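Local structure of plasmodesmata-located protein 8 (Arabidopsis thaliana, 6GRF) at residues 188-193 against 207-212. The protein probably modulates cell-to-cell trafficking through plasmodesmata, as a membrane protein whose extracellular part carries two DUF26 (Gnk2-homologous) domains. Residues are numbered along the deposited sequence; the frame is centred on the assembly and turned at random.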
ATOM      1  N   GLY A 188       7.679  -8.835  11.194  1.00 33.63           N
ATOM      2  CA  GLY A 188       8.773  -9.779  11.048  1.00 34.35           C
ATOM      3  C   GLY A 188       9.844  -9.222  10.127  1.00 34.71           C
ATOM      4  O   GLY A 188      11.029  -9.310  10.408  1.00 35.02           O
ATOM      5  N   LYS A 189       9.401  -8.620   9.019  1.00 34.37           N
ATOM      6  CA  LYS A 189      10.291  -8.104   8.003  1.00 35.31           C
ATOM      7  C   LYS A 189      11.026  -6.862   8.516  1.00 34.06           C
ATOM      8  O   LYS A 189      12.194  -6.687   8.214  1.00 34.71           O
ATOM      9  CB  LYS A 189       9.517  -7.744   6.735  1.00 35.90           C
ATOM     10  CG  LYS A 189       9.012  -8.926   5.932  1.00 37.88           C
ATOM     11  CD  LYS A 189      10.112  -9.741   5.321  1.00 40.70           C
ATOM     12  CE  LYS A 189       9.619 -10.613   4.189  1.00 42.71           C
ATOM     13  NZ  LYS A 189      10.699 -11.518   3.732  1.00 45.88           N
ATOM     14  N   LEU A 190      10.309  -5.989   9.230  1.00 32.43           N
ATOM     15  CA  LEU A 190      10.897  -4.786   9.794  1.00 32.85           C
ATOM     16  C   LEU A 190      12.045  -5.222  10.710  1.00 34.05           C
ATOM     17  O   LEU A 190      13.143  -4.700  10.608  1.00 34.51           O
ATOM     18  CB  LEU A 190       9.845  -3.946  10.537  1.00 31.32           C
ATOM     19  CG  LEU A 190       8.984  -3.030   9.662  1.00 31.00           C
ATOM     20  CD1 LEU A 190       7.755  -2.529  10.405  1.00 30.23           C
ATOM     21  CD2 LEU A 190       9.783  -1.856   9.127  1.00 31.53           C
ATOM     22  N   LYS A 191      11.796  -6.249  11.525  1.00 34.89           N
ATOM     23  CA  LYS A 191      12.779  -6.720  12.490  1.00 37.07           C
ATOM     24  C   LYS A 191      13.970  -7.346  11.757  1.00 38.72           C
ATOM     25  O   LYS A 191      15.100  -7.128  12.139  1.00 39.09           O
ATOM     26  CB  LYS A 191      12.158  -7.721  13.466  1.00 37.58           C
ATOM     27  CG  LYS A 191      11.195  -7.133  14.489  1.00 37.40           C
ATOM     28  CD  LYS A 191      10.317  -8.193  15.116  1.00 38.68           C
ATOM     29  CE  LYS A 191       9.139  -7.636  15.884  1.00 39.10           C
ATOM     30  NZ  LYS A 191       9.521  -7.214  17.254  1.00 40.59           N
ATOM     31  N   ASN A 192      13.714  -8.114  10.694  1.00 39.96           N
ATOM     32  CA  ASN A 192      14.744  -9.011  10.163  1.00 42.32           C
ATOM     33  C   ASN A 192      15.568  -8.295   9.078  1.00 42.10           C
ATOM     34  O   ASN A 192      16.752  -8.590   8.929  1.00 43.12           O
ATOM     35  CB  ASN A 192      14.141 -10.380   9.820  1.00 44.40           C
ATOM     36  CG  ASN A 192      13.845 -11.192  11.078  1.00 46.84           C
ATOM     37  OD1 ASN A 192      14.760 -11.714  11.730  1.00 49.57           O
ATOM     38  ND2 ASN A 192      12.579 -11.266  11.477  1.00 45.66           N
ATOM     39  N   LEU A 193      14.987  -7.300   8.396  1.00 40.89           N
ATOM     40  CA  LEU A 193      15.706  -6.536   7.348  1.00 41.66           C
ATOM     41  C   LEU A 193      16.328  -5.242   7.901  1.00 41.74           C
ATOM     42  O   LEU A 193      17.334  -4.774   7.371  1.00 43.45           O
ATOM     43  CB  LEU A 193      14.737  -6.211   6.208  1.00 40.68           C
ATOM     44  CG  LEU A 193      14.098  -7.413   5.506  1.00 40.82           C
ATOM     45  CD1 LEU A 193      13.046  -6.948   4.505  1.00 39.61           C
ATOM     46  CD2 LEU A 193      15.141  -8.275   4.815  1.00 42.32           C
ATOM     47  N   CYS A 207      -0.686  -4.838   2.755  1.00 28.45           N
ATOM     48  CA  CYS A 207      -0.555  -4.076   4.005  1.00 28.41           C
ATOM     49  C   CYS A 207       0.814  -3.401   4.052  1.00 28.29           C
ATOM     50  O   CYS A 207       1.685  -3.694   3.224  1.00 28.59           O
ATOM     51  CB  CYS A 207      -0.736  -4.965   5.229  1.00 29.20           C
ATOM     52  SG  CYS A 207       0.517  -6.264   5.416  1.00 31.51           S
ATOM     53  N   TYR A 208       0.977  -2.479   5.007  1.00 27.22           N
ATOM     54  CA  TYR A 208       2.293  -1.947   5.322  1.00 27.95           C
ATOM     55  C   TYR A 208       2.362  -1.497   6.788  1.00 27.06           C
ATOM     56  O   TYR A 208       1.362  -1.354   7.475  1.00 26.48           O
ATOM     57  CB  TYR A 208       2.675  -0.807   4.381  1.00 27.91           C
ATOM     58  CG  TYR A 208       1.923   0.488   4.551  1.00 28.55           C
ATOM     59  CD1 TYR A 208       0.780   0.763   3.816  1.00 29.30           C
ATOM     60  CD2 TYR A 208       2.390   1.479   5.398  1.00 29.23           C
ATOM     61  CE1 TYR A 208       0.119   1.979   3.930  1.00 29.91           C
ATOM     62  CE2 TYR A 208       1.734   2.692   5.538  1.00 29.77           C
ATOM     63  CZ  TYR A 208       0.595   2.948   4.797  1.00 30.39           C
ATOM     64  OH  TYR A 208      -0.049   4.148   4.927  1.00 31.28           O
ATOM     65  N   ALA A 209       3.593  -1.269   7.232  1.00 28.11           N
ATOM     66  CA  ALA A 209       3.902  -0.882   8.584  1.00 27.67           C
ATOM     67  C   ALA A 209       5.214  -0.095   8.575  1.00 28.61           C
ATOM     68  O   ALA A 209       6.132  -0.432   7.823  1.00 27.86           O
ATOM     69  CB  ALA A 209       3.991  -2.106   9.450  1.00 28.18           C
ATOM     70  N   ARG A 210       5.249   0.964   9.394  1.00 34.01           N
ATOM     71  CA  ARG A 210       6.361   1.901   9.520  1.00 34.29           C
ATOM     72  C   ARG A 210       6.584   2.155  11.010  1.00 31.36           C
ATOM     73  O   ARG A 210       5.648   2.172  11.765  1.00 29.81           O
ATOM     74  CB  ARG A 210       6.078   3.295   8.935  1.00 37.60           C
ATOM     75  CG  ARG A 210       5.603   3.340   7.494  1.00 42.67           C
ATOM     76  CD  ARG A 210       5.820   4.686   6.811  1.00 46.45           C
ATOM     77  NE  ARG A 210       4.782   5.656   7.124  1.00 49.92           N
ATOM     78  CZ  ARG A 210       4.812   6.476   8.172  1.00 51.28           C
ATOM     79  NH1 ARG A 210       5.874   6.479   8.963  1.00 49.95           N
ATOM     80  NH2 ARG A 210       3.785   7.277   8.423  1.00 52.27           N
ATOM     81  N   TYR A 211       7.828   2.402  11.397  1.00 30.65           N
ATOM     82  CA  TYR A 211       8.111   2.982  12.719  1.00 30.33           C
ATOM     83  C   TYR A 211       9.236   4.007  12.555  1.00 30.72           C
ATOM     84  O   TYR A 211      10.013   3.937  11.608  1.00 29.35           O
ATOM     85  CB  TYR A 211       8.467   1.907  13.754  1.00 29.77           C
ATOM     86  CG  TYR A 211       9.860   1.368  13.577  1.00 29.63           C
ATOM     87  CD1 TYR A 211      10.956   2.034  14.101  1.00 29.81           C
ATOM     88  CD2 TYR A 211      10.094   0.245  12.803  1.00 29.58           C
ATOM     89  CE1 TYR A 211      12.244   1.582  13.883  1.00 29.99           C
ATOM     90  CE2 TYR A 211      11.374  -0.236  12.597  1.00 29.77           C
ATOM     91  CZ  TYR A 211      12.452   0.436  13.140  1.00 30.09           C
ATOM     92  OH  TYR A 211      13.714  -0.030  12.930  1.00 31.03           O
ATOM     93  N   TRP A 212       9.298   4.946  13.505  1.00 32.02           N
ATOM     94  CA  TRP A 212      10.311   5.990  13.531  1.00 34.03           C
ATOM     95  C   TRP A 212      10.506   6.493  14.977  1.00 35.42           C
ATOM     96  O   TRP A 212       9.621   6.365  15.827  1.00 33.84           O
ATOM     97  CB  TRP A 212       9.929   7.100  12.540  1.00 34.51           C
ATOM     98  CG  TRP A 212       8.673   7.821  12.908  1.00 35.69           C
ATOM     99  CD1 TRP A 212       8.593   8.982  13.614  1.00 37.61           C
ATOM    100  CD2 TRP A 212       7.315   7.432  12.635  1.00 36.07           C
ATOM    101  NE1 TRP A 212       7.288   9.348  13.791  1.00 38.81           N
ATOM    102  CE2 TRP A 212       6.479   8.423  13.190  1.00 37.49           C
ATOM    103  CE3 TRP A 212       6.716   6.358  11.964  1.00 35.61           C
ATOM    104  CZ2 TRP A 212       5.089   8.369  13.114  1.00 38.52           C
ATOM    105  CZ3 TRP A 212       5.340   6.300  11.892  1.00 36.69           C
ATOM    106  CH2 TRP A 212       4.537   7.293  12.459  1.00 38.26           C
TER
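Leu190 reaches from the helix to the strand at Ala209 and Tyr211. Its CD1 sits 3.9 Å from CB of Ala209 and 3.7 Å from the same residue's carbonyl O; CD2 also lies near that oxygen, at 4.1 Å, and it alone goes on to Tyr211, coming within 4.1 Å of CE2 and meeting the ring obliquely. With CG anti to the carbonyl carbon (chi1 -82°), the leucine fork extends off the helix toward the sheet, while the Tyr211 side chain comes off the strand the other way, and the two pass alongside. No hydrogen bond joins the two segments; the side chains meet by van der Waals packing alone, and the contact is buried. It belongs to the second DUF26 domain, where helix 176-193 packs on the five-stranded antiparallel sheet, here against strand 207-213, with the two short segment axes 9.6 Å apart and inclined at 49°. Leu190 also touches Ala200 and Val202 of neighbouring strand 199-204. The Tyr211 hydroxyl is held by hydrogen bonds with Ala197 O and Arg142 NH2, which fix the far end of the ring. Farther along the same pairing of helix and strand, a disulfide ties Cys207 to Cys182.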